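Local coordinates for protein putative aldo/keto reductase (PDB 4R9O) that probably acts as an NADP-dependent oxidoreductase of the aldo/keto reductase family, built on a TIM barrel, at residues Q62-F67 and I83-G88; T51-D56 and T181-I186; Y250-R255 and F289-A294; S18-G23 and E277-S282. One frame throughout, in Å; residues are numbered along the deposited sequence.

Overall arrangement
Contact 2 sits at the middle of the TIM barrel, about 2 Å from the centre of the chain. Contact 1 lies on the outer side of the neighbouring strand; the centres of contacts 1 and 2 are about 11 Å apart. Lys86 joins them, since its NZ is 2.8 Å from Asp53 OD2 in a salt bridge. Lys86 NZ also hydrogen-bonds to Tyr58, the likely proton donor. Contact 4 meets contact 2 through paired strands, with Asp53 N 2.9 Å from Met22 O. Contact 3 lies at the periphery, about 31 Å from contact 1 between centres. It touches contact 4, where Tyr250 CB packs 3.6 Å from Ala278 CB.

Contact 1: Q62-F67 and I83-G88; sequences QCEAAF and IVTKCG
This is a buried polar contact between the first turn of helix 63-73 and strand 82-90, on the side of the strand that faces the helices of the barrel. One hydrogen bond carries it. The hydroxyl of Thr85 donates a hydrogen bond to the carboxylate of Glu64, with OG1 2.6 Å from OE2. The oxygen is met nearly along its C-O axis. The two side chains cross at about a right angle. Glu64 spans the gap because its chain is extended beyond CG (chi2 179°), which carries the carboxylate from the helix to the strand. On Thr85, OG1 is anti to the backbone N (chi1 -169°), and this turns the hydroxyl to the helix. The methyl CG2 lies farther off, 4.0 Å from Glu64 OE2. The backbones stay well apart, with 8.7 Å between the CA atoms of Glu64 and Thr85.

Helix 106-119 supplies two more partners of the carboxylate. Ser116 OG bonds to the same OE2, and Asn119 ND2 bonds to OE1. Glu64 therefore joins its own helix, the strand and helix 106-119. Two bonds on OE2 and one on OE1 hold the carboxylate in place and should limit its rotation. Thr85 OG1 and Asn119 ND2 are donors, and Ser116 OG is a further hydrogen-bonding partner. This is consistent with a Glu64 that is negatively charged.

Contact 2: T51-D56 and T181-I186; sequences TVDHAD and TNQVEI
Gln183 points its amide across the barrel interior at the carboxylate of Asp53, and the two side chains come from opposite directions. Gln183 NE2 donates to Asp53 OD1 at 3.0 Å. The bond is fairly straight, with an N-H...O angle of 157°. It is not a flat pairing. The amide and carboxylate planes are 61° apart, and NE2 reaches OD1 from above the carboxylate plane. Gln183 OE1 stays farther away, 3.7 Å from Asp53 OD1.

With its chain extended beyond CG (chi2 176°), Gln183 bridges most of the distance between the strands. The CA atoms of the pair are 10.4 Å apart. OD2, the other oxygen of Asp53, forms a salt bridge with Lys86, the stronger partner; both oxygens are thus gripped.

Met210 packs against both Asp53 and Gln183. Ser161 and Trp212, probable NADP-binding residues, lie about 4 Å from the Gln183 side chain. Strands 51-53 and 182-185 are not neighbours in the sheet. Their side chains meet because the sheet closes into the TIM barrel of aldo/keto reductases, where Asp53, Lys86 and Tyr58, the likely proton donor, are placed consistently with the family's catalytic Asp-Tyr-Lys-His tetrad.

Contact 3: Y250-R255 and F289-A294; sequences YAWILR and FRIRKA
Helices 245-254 and 285-296 pack side by side, with the CA atoms of Trp252 and Ile291 8.0 Å apart. No hydrogen bond links residues 250-255 to 289-294. Trp252 carries the contact from the first helix. The methyl CG2 of Ile291 sits over one face of the indole, 3.4 Å from CD1, and is almost as close to NE1. Ile291 CB lies 3.5 Å from the same CD1. The touch is therefore centred on the five-membered ring. The two side chains slide past each other in opposite directions.

CG1 of Ile291 stands beside the backbone N (chi1 -67°), which leaves CG2 anti to that N and over the indole. The Ile291 side chain also packs on Leu233 and Ile236 of helix 227-240. Helix 245-254 belongs to the outer layer of the TIM barrel. Helix 285-296 follows the last barrel helix, 269-276, and packs on helix 245-254 as a C-terminal addition. The contact lies about 19 Å from the chain centre. Trp288, one turn before Arg292, stacks on the Trp252 ring and bonds through its NE1 to the carbonyl of Trp252.

Arg292 adds a looser contact: its backbone N is 3.9 Å from Trp252 NE1, and its CB is 4.4 Å from Trp252 CZ2. The rest of the arginine leads away from Trp252. It packs on Pro135 of a second subunit, as does Arg255 on Leu136 of that subunit.

Contact 4: S18-G23 and E277-S282; sequences SRFVMG and EAETLS
Ala278, in the short 3-10 turn 277-280, packs on Phe20, at the break in strand 16-23, the first parallel strand of the TIM barrel. The turn follows helix 269-276 and precedes helix 285-296, so the contact joins the C-terminal helices to the start of the barrel. The methyl of Ala278 lies 4.3 Å from Phe20 CZ and also touches Tyr250 of helix 245-254.

Glu279, next, makes most of the contact. Its CG lies at the edge of the Phe20 ring, near the ring plane, 3.7 Å from CE2. The chain is turned about the CB-CG bond (chi2 -144°), which brings the carboxylate to Arg19. There it forms a salt bridge, with Arg19 NH1 3.0 Å from Glu279 OE1. The oxygen lies in the guanidinium plane, at its edge. The nitrogen comes from above the carboxylate plane, and the two planes are 81° apart. Arg19 reaches over with a fully extended chain. The second oxygen of Glu279, OE2, takes a hydrogen bond from the backbone N of Gln6.

Thr280 closes the turn on itself. Its OG1 donates to Glu277 O at 3.0 Å, on the same face of that carbonyl as Thr280 N.

Contact 1: Q62-F67 and I83-G88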
# COMPACT_ATOMS: atom_id res chain seq x y z
N GLN C 62 10.35 -19.72 -30.50
CA GLN C 62 10.00 -20.17 -31.85
C GLN C 62 9.68 -19.05 -32.84
O GLN C 62 9.77 -19.26 -34.05
CB GLN C 62 8.80 -21.11 -31.81
CG GLN C 62 9.05 -22.46 -31.18
CD GLN C 62 7.78 -23.28 -31.13
OE1 GLN C 62 6.94 -23.08 -30.25
NE2 GLN C 62 7.62 -24.18 -32.08
N CYS C 63 9.26 -17.89 -32.33
CA CYS C 63 8.75 -16.84 -33.22
C CYS C 63 9.82 -16.26 -34.13
O CYS C 63 9.54 -15.98 -35.29
CB CYS C 63 8.11 -15.70 -32.42
SG CYS C 63 6.48 -16.10 -31.73
N GLU C 64 11.03 -16.08 -33.61
CA GLU C 64 12.12 -15.55 -34.44
C GLU C 64 12.34 -16.43 -35.67
O GLU C 64 12.41 -15.94 -36.79
CB GLU C 64 13.42 -15.42 -33.65
CG GLU C 64 13.56 -14.11 -32.87
CD GLU C 64 14.86 -14.04 -32.06
OE1 GLU C 64 15.46 -15.11 -31.79
OE2 GLU C 64 15.27 -12.92 -31.70
N ALA C 65 12.44 -17.74 -35.44
CA ALA C 65 12.73 -18.68 -36.51
C ALA C 65 11.59 -18.75 -37.52
O ALA C 65 11.82 -18.95 -38.71
CB ALA C 65 13.00 -20.07 -35.94
N ALA C 66 10.36 -18.63 -37.04
CA ALA C 66 9.20 -18.62 -37.94
C ALA C 66 9.26 -17.39 -38.85
O ALA C 66 8.92 -17.46 -40.03
CB ALA C 66 7.91 -18.64 -37.15
N PHE C 67 9.72 -16.28 -38.29
CA PHE C 67 9.87 -15.06 -39.06
C PHE C 67 10.96 -15.19 -40.11
O PHE C 67 10.79 -14.76 -41.25
CB PHE C 67 10.17 -13.87 -38.14
CG PHE C 67 9.90 -12.54 -38.77
CD1 PHE C 67 8.63 -11.99 -38.72
CD2 PHE C 67 10.90 -11.85 -39.43
CE1 PHE C 67 8.36 -10.76 -39.31
CE2 PHE C 67 10.64 -10.62 -40.03
CZ PHE C 67 9.38 -10.07 -39.96
N ILE C 83 14.47 -4.37 -37.86
CA ILE C 83 14.19 -5.47 -36.96
C ILE C 83 14.73 -5.22 -35.57
O ILE C 83 15.92 -4.95 -35.38
CB ILE C 83 14.76 -6.78 -37.48
CG1 ILE C 83 14.23 -7.06 -38.89
CG2 ILE C 83 14.39 -7.91 -36.51
CD1 ILE C 83 14.79 -8.31 -39.52
N VAL C 84 13.83 -5.32 -34.60
CA VAL C 84 14.17 -5.12 -33.20
C VAL C 84 13.99 -6.45 -32.51
O VAL C 84 12.94 -7.09 -32.66
CB VAL C 84 13.29 -4.06 -32.52
CG1 VAL C 84 13.69 -3.89 -31.04
CG2 VAL C 84 13.35 -2.71 -33.26
N THR C 85 14.98 -6.88 -31.74
CA THR C 85 14.79 -8.07 -30.92
C THR C 85 15.40 -7.88 -29.54
O THR C 85 15.96 -6.82 -29.23
CB THR C 85 15.36 -9.33 -31.60
OG1 THR C 85 14.92 -10.49 -30.88
CG2 THR C 85 16.88 -9.29 -31.67
N LYS C 86 15.25 -8.89 -28.68
CA LYS C 86 15.61 -8.75 -27.27
C LYS C 86 16.20 -10.02 -26.70
O LYS C 86 16.00 -11.10 -27.25
CB LYS C 86 14.38 -8.37 -26.42
CG LYS C 86 13.37 -7.46 -27.05
CD LYS C 86 12.26 -7.16 -26.04
CE LYS C 86 11.09 -6.44 -26.67
NZ LYS C 86 10.38 -7.28 -27.68
N CYS C 87 16.91 -9.87 -25.58
CA CYS C 87 17.39 -10.99 -24.79
C CYS C 87 17.45 -10.58 -23.32
O CYS C 87 17.32 -9.39 -23.01
CB CYS C 87 18.77 -11.45 -25.27
SG CYS C 87 20.11 -10.28 -24.98
N GLY C 88 17.62 -11.54 -22.43
CA GLY C 88 17.70 -11.25 -21.01
C GLY C 88 16.80 -12.12 -20.15
O GLY C 88 17.06 -12.32 -18.96

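Contact 2: T51-D56 and T181-I186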
# COMPACT_ATOMS: atom_id res chain seq x y z
N THR C 51 8.96 -1.16 -39.04
CA THR C 51 9.65 -1.63 -37.85
C THR C 51 8.92 -2.81 -37.21
O THR C 51 7.70 -2.76 -37.00
CB THR C 51 9.81 -0.52 -36.79
OG1 THR C 51 10.29 0.68 -37.41
CG2 THR C 51 10.80 -0.97 -35.72
N VAL C 52 9.65 -3.87 -36.89
CA VAL C 52 9.04 -5.08 -36.34
C VAL C 52 9.74 -5.49 -35.04
O VAL C 52 10.96 -5.34 -34.88
CB VAL C 52 9.08 -6.26 -37.35
CG1 VAL C 52 8.30 -5.90 -38.64
CG2 VAL C 52 10.50 -6.64 -37.68
N ASP C 53 8.95 -6.00 -34.11
CA ASP C 53 9.44 -6.24 -32.77
C ASP C 53 9.41 -7.73 -32.43
O ASP C 53 8.36 -8.37 -32.50
CB ASP C 53 8.62 -5.43 -31.76
CG ASP C 53 9.11 -5.61 -30.34
OD1 ASP C 53 10.10 -4.93 -29.96
OD2 ASP C 53 8.52 -6.43 -29.61
N HIS C 54 10.57 -8.26 -32.05
CA HIS C 54 10.76 -9.67 -31.72
C HIS C 54 11.43 -9.84 -30.35
O HIS C 54 11.84 -8.86 -29.74
CB HIS C 54 11.61 -10.37 -32.78
CG HIS C 54 10.87 -10.65 -34.06
ND1 HIS C 54 10.13 -11.79 -34.25
CD2 HIS C 54 10.76 -9.93 -35.20
CE1 HIS C 54 9.58 -11.76 -35.45
NE2 HIS C 54 9.95 -10.64 -36.05
N ALA C 55 11.57 -11.09 -29.91
CA ALA C 55 12.39 -11.41 -28.73
C ALA C 55 12.81 -12.87 -28.81
O ALA C 55 12.11 -13.68 -29.39
CB ALA C 55 11.65 -11.14 -27.42
N ASP C 56 13.95 -13.21 -28.21
CA ASP C 56 14.39 -14.60 -28.27
C ASP C 56 13.34 -15.55 -27.66
O ASP C 56 13.06 -16.61 -28.22
CB ASP C 56 15.76 -14.76 -27.58
CG ASP C 56 15.75 -14.35 -26.11
OD1 ASP C 56 14.86 -13.57 -25.68
OD2 ASP C 56 16.67 -14.79 -25.39
N THR C 181 15.96 3.47 -26.99
CA THR C 181 14.59 3.38 -26.48
C THR C 181 14.53 2.68 -25.13
O THR C 181 15.45 1.96 -24.73
CB THR C 181 13.64 2.63 -27.45
OG1 THR C 181 12.28 2.98 -27.15
CG2 THR C 181 13.79 1.12 -27.30
N ASN C 182 13.41 2.90 -24.46
CA ASN C 182 13.02 2.13 -23.29
C ASN C 182 11.60 1.70 -23.58
O ASN C 182 10.68 2.51 -23.53
CB ASN C 182 13.13 2.95 -22.00
CG ASN C 182 12.87 2.14 -20.73
OD1 ASN C 182 12.72 0.91 -20.76
ND2 ASN C 182 12.84 2.83 -19.58
N GLN C 183 11.45 0.45 -23.97
CA GLN C 183 10.17 -0.11 -24.35
C GLN C 183 9.34 -0.37 -23.10
O GLN C 183 9.74 -1.15 -22.24
CB GLN C 183 10.39 -1.39 -25.17
CG GLN C 183 9.15 -1.89 -25.86
CD GLN C 183 9.41 -3.10 -26.74
OE1 GLN C 183 8.84 -4.17 -26.53
NE2 GLN C 183 10.25 -2.92 -27.77
N VAL C 184 8.20 0.30 -22.98
CA VAL C 184 7.44 0.23 -21.73
C VAL C 184 5.94 0.09 -21.93
O VAL C 184 5.42 0.35 -23.02
CB VAL C 184 7.70 1.47 -20.86
CG1 VAL C 184 9.18 1.55 -20.45
CG2 VAL C 184 7.27 2.72 -21.58
N GLU C 185 5.25 -0.29 -20.85
CA GLU C 185 3.80 -0.51 -20.92
C GLU C 185 3.02 0.78 -20.74
O GLU C 185 3.18 1.47 -19.73
CB GLU C 185 3.35 -1.54 -19.87
CG GLU C 185 1.85 -1.83 -19.97
CD GLU C 185 1.39 -2.94 -19.03
OE1 GLU C 185 2.23 -3.46 -18.28
OE2 GLU C 185 0.18 -3.26 -19.05
N ILE C 186 2.16 1.10 -21.71
CA ILE C 186 1.34 2.31 -21.67
C ILE C 186 -0.05 2.08 -22.24
O ILE C 186 -0.20 1.67 -23.38
CB ILE C 186 1.97 3.47 -22.48
CG1 ILE C 186 3.46 3.63 -22.19
CG2 ILE C 186 1.19 4.77 -22.21
CD1 ILE C 186 4.17 4.63 -23.07

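Contact 3: Y250-R255 and F289-A294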
# COMPACT_ATOMS: atom_id res chain seq x y z
N TYR C 250 -5.32 4.20 -29.30
CA TYR C 250 -4.03 4.51 -29.92
C TYR C 250 -3.78 6.03 -29.97
O TYR C 250 -2.67 6.50 -29.73
CB TYR C 250 -3.94 3.91 -31.33
CG TYR C 250 -3.74 2.40 -31.34
CD1 TYR C 250 -2.78 1.80 -30.53
CD2 TYR C 250 -4.51 1.58 -32.16
CE1 TYR C 250 -2.60 0.41 -30.54
CE2 TYR C 250 -4.35 0.21 -32.17
CZ TYR C 250 -3.39 -0.38 -31.37
OH TYR C 250 -3.24 -1.75 -31.40
N ALA C 251 -4.83 6.79 -30.29
CA ALA C 251 -4.74 8.24 -30.37
C ALA C 251 -4.39 8.81 -29.00
O ALA C 251 -3.62 9.76 -28.88
CB ALA C 251 -6.05 8.84 -30.89
N TRP C 252 -4.95 8.19 -27.96
CA TRP C 252 -4.72 8.59 -26.57
C TRP C 252 -3.25 8.43 -26.18
O TRP C 252 -2.68 9.28 -25.49
CB TRP C 252 -5.61 7.74 -25.65
CG TRP C 252 -5.58 8.13 -24.20
CD1 TRP C 252 -6.43 8.99 -23.57
CD2 TRP C 252 -4.68 7.64 -23.19
NE1 TRP C 252 -6.10 9.09 -22.24
CE2 TRP C 252 -5.03 8.27 -21.98
CE3 TRP C 252 -3.59 6.75 -23.21
CZ2 TRP C 252 -4.35 8.02 -20.78
CZ3 TRP C 252 -2.91 6.51 -22.01
CH2 TRP C 252 -3.29 7.15 -20.82
N ILE C 253 -2.66 7.33 -26.62
CA ILE C 253 -1.25 7.03 -26.38
C ILE C 253 -0.34 7.97 -27.17
O ILE C 253 0.65 8.49 -26.64
CB ILE C 253 -0.94 5.56 -26.76
CG1 ILE C 253 -1.59 4.60 -25.77
CG2 ILE C 253 0.56 5.32 -26.85
CD1 ILE C 253 -1.46 3.14 -26.16
N LEU C 254 -0.67 8.19 -28.44
CA LEU C 254 0.10 9.08 -29.30
C LEU C 254 0.14 10.52 -28.77
O LEU C 254 1.07 11.26 -29.08
CB LEU C 254 -0.48 9.10 -30.72
CG LEU C 254 -0.36 7.85 -31.59
CD1 LEU C 254 -0.99 8.13 -32.95
CD2 LEU C 254 1.09 7.41 -31.74
N ARG C 255 -0.89 10.90 -28.02
CA ARG C 255 -1.02 12.26 -27.51
C ARG C 255 0.04 12.57 -26.43
O ARG C 255 0.34 13.74 -26.17
CB ARG C 255 -2.44 12.47 -26.95
CG ARG C 255 -2.74 13.87 -26.40
CD ARG C 255 -2.49 14.95 -27.44
NE ARG C 255 -2.71 16.30 -26.91
CZ ARG C 255 -1.79 16.98 -26.22
NH1 ARG C 255 -2.07 18.20 -25.78
NH2 ARG C 255 -0.60 16.44 -25.96
N PHE C 289 -8.57 13.48 -21.06
CA PHE C 289 -8.73 13.40 -19.61
C PHE C 289 -9.97 12.61 -19.22
O PHE C 289 -9.96 11.89 -18.21
CB PHE C 289 -8.73 14.81 -19.01
CG PHE C 289 -7.35 15.35 -18.78
CD1 PHE C 289 -6.61 14.96 -17.67
CD2 PHE C 289 -6.77 16.23 -19.68
CE1 PHE C 289 -5.33 15.44 -17.46
CE2 PHE C 289 -5.48 16.73 -19.47
CZ PHE C 289 -4.77 16.33 -18.36
N ARG C 290 -11.01 12.72 -20.03
CA ARG C 290 -12.21 11.91 -19.85
C ARG C 290 -11.89 10.43 -19.96
O ARG C 290 -12.39 9.61 -19.18
CB ARG C 290 -13.28 12.27 -20.89
CG ARG C 290 -14.48 12.98 -20.33
CD ARG C 290 -15.65 12.85 -21.29
NE ARG C 290 -15.37 13.51 -22.57
CZ ARG C 290 -16.09 13.33 -23.68
NH1 ARG C 290 -15.75 13.98 -24.79
NH2 ARG C 290 -17.14 12.52 -23.68
N ILE C 291 -11.07 10.08 -20.95
CA ILE C 291 -10.56 8.72 -21.09
C ILE C 291 -9.78 8.27 -19.86
O ILE C 291 -10.04 7.20 -19.30
CB ILE C 291 -9.64 8.59 -22.30
CG1 ILE C 291 -10.46 8.77 -23.56
CG2 ILE C 291 -9.02 7.19 -22.34
CD1 ILE C 291 -11.55 7.79 -23.59
N ARG C 292 -8.80 9.08 -19.45
CA ARG C 292 -7.99 8.77 -18.27
C ARG C 292 -8.88 8.42 -17.08
O ARG C 292 -8.66 7.41 -16.41
CB ARG C 292 -7.07 9.94 -17.93
CG ARG C 292 -6.33 9.77 -16.60
CD ARG C 292 -5.62 11.05 -16.20
NE ARG C 292 -5.05 10.98 -14.85
CZ ARG C 292 -3.78 10.67 -14.59
NH1 ARG C 292 -2.93 10.42 -15.58
NH2 ARG C 292 -3.35 10.63 -13.33
N LYS C 293 -9.87 9.27 -16.84
CA LYS C 293 -10.74 9.16 -15.67
C LYS C 293 -11.70 7.98 -15.76
O LYS C 293 -11.98 7.32 -14.76
CB LYS C 293 -11.50 10.48 -15.48
CG LYS C 293 -10.58 11.65 -15.18
CD LYS C 293 -11.33 12.97 -15.04
CE LYS C 293 -10.38 14.10 -14.64
NZ LYS C 293 -11.08 15.39 -14.43
N ALA C 294 -12.21 7.72 -16.95
CA ALA C 294 -13.06 6.55 -17.15
C ALA C 294 -12.29 5.27 -16.79
O ALA C 294 -12.85 4.34 -16.21
CB ALA C 294 -13.56 6.49 -18.58

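Contact 4: S18-G23 and E277-S282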
# COMPACT_ATOMS: atom_id res chain seq x y z
N SER C 18 9.21 3.32 -38.20
CA SER C 18 7.84 3.72 -38.47
C SER C 18 7.19 4.01 -37.10
O SER C 18 7.50 3.36 -36.12
CB SER C 18 7.08 2.64 -39.26
OG SER C 18 7.06 1.41 -38.56
N ARG C 19 6.31 5.01 -37.06
CA ARG C 19 5.66 5.44 -35.82
C ARG C 19 4.85 4.32 -35.16
O ARG C 19 4.71 4.27 -33.94
CB ARG C 19 4.76 6.64 -36.11
CG ARG C 19 4.25 7.35 -34.88
CD ARG C 19 3.37 8.51 -35.30
NE ARG C 19 3.02 9.33 -34.15
CZ ARG C 19 2.23 10.38 -34.21
NH1 ARG C 19 1.70 10.75 -35.37
NH2 ARG C 19 1.95 11.07 -33.10
N PHE C 20 4.29 3.44 -35.98
CA PHE C 20 3.64 2.24 -35.48
C PHE C 20 4.53 1.02 -35.74
O PHE C 20 5.16 0.91 -36.78
CB PHE C 20 2.26 2.05 -36.12
CG PHE C 20 1.18 2.89 -35.51
CD1 PHE C 20 0.40 2.40 -34.48
CD2 PHE C 20 0.94 4.18 -35.97
CE1 PHE C 20 -0.61 3.17 -33.91
CE2 PHE C 20 -0.07 4.95 -35.41
CZ PHE C 20 -0.85 4.45 -34.38
N VAL C 21 4.59 0.12 -34.76
CA VAL C 21 5.47 -1.04 -34.82
C VAL C 21 4.67 -2.34 -34.84
O VAL C 21 3.77 -2.54 -34.02
CB VAL C 21 6.43 -1.05 -33.61
CG1 VAL C 21 7.26 -2.34 -33.56
CG2 VAL C 21 7.34 0.18 -33.66
N MET C 22 4.97 -3.24 -35.79
CA MET C 22 4.30 -4.54 -35.79
C MET C 22 5.01 -5.50 -34.83
O MET C 22 6.17 -5.84 -35.03
CB MET C 22 4.27 -5.14 -37.20
CG MET C 22 3.43 -6.41 -37.29
SD MET C 22 1.68 -6.10 -36.96
CE MET C 22 1.26 -7.48 -35.90
N GLY C 23 4.29 -5.93 -33.80
CA GLY C 23 4.84 -6.85 -32.80
C GLY C 23 4.51 -8.31 -33.12
O GLY C 23 3.38 -8.64 -33.48
N GLU C 277 -5.10 4.54 -38.59
CA GLU C 277 -6.01 5.67 -38.74
C GLU C 277 -6.00 6.61 -37.53
O GLU C 277 -6.51 7.72 -37.59
CB GLU C 277 -7.43 5.18 -39.01
CG GLU C 277 -7.57 4.43 -40.34
CD GLU C 277 -9.00 3.97 -40.62
OE1 GLU C 277 -9.23 3.39 -41.70
OE2 GLU C 277 -9.88 4.20 -39.76
N ALA C 278 -5.40 6.16 -36.42
CA ALA C 278 -5.31 6.99 -35.22
C ALA C 278 -4.44 8.23 -35.44
O ALA C 278 -4.64 9.25 -34.79
CB ALA C 278 -4.79 6.18 -34.05
N GLU C 279 -3.48 8.14 -36.36
CA GLU C 279 -2.61 9.27 -36.70
C GLU C 279 -3.37 10.53 -37.11
O GLU C 279 -2.85 11.64 -36.98
CB GLU C 279 -1.63 8.89 -37.82
CG GLU C 279 -0.43 8.05 -37.38
CD GLU C 279 0.87 8.39 -38.13
OE1 GLU C 279 1.30 9.57 -38.09
OE2 GLU C 279 1.46 7.49 -38.76
N THR C 280 -4.60 10.37 -37.61
CA THR C 280 -5.37 11.51 -38.11
C THR C 280 -6.48 11.98 -37.16
O THR C 280 -7.23 12.91 -37.47
CB THR C 280 -6.01 11.17 -39.48
OG1 THR C 280 -6.96 10.11 -39.32
CG2 THR C 280 -4.94 10.76 -40.47
N LEU C 281 -6.58 11.34 -36.00
CA LEU C 281 -7.61 11.65 -35.01
C LEU C 281 -7.26 12.88 -34.16
O LEU C 281 -6.15 13.00 -33.65
CB LEU C 281 -7.83 10.45 -34.09
CG LEU C 281 -9.11 9.64 -34.27
CD1 LEU C 281 -9.25 9.15 -35.70
CD2 LEU C 281 -9.13 8.47 -33.29
N SER C 282 -8.23 13.78 -34.00
CA SER C 282 -8.06 15.01 -33.23
C SER C 282 -8.53 14.85 -31.79
O SER C 282 -9.58 15.36 -31.42
CB SER C 282 -8.83 16.16 -33.89
OG SER C 282 -8.61 16.20 -35.29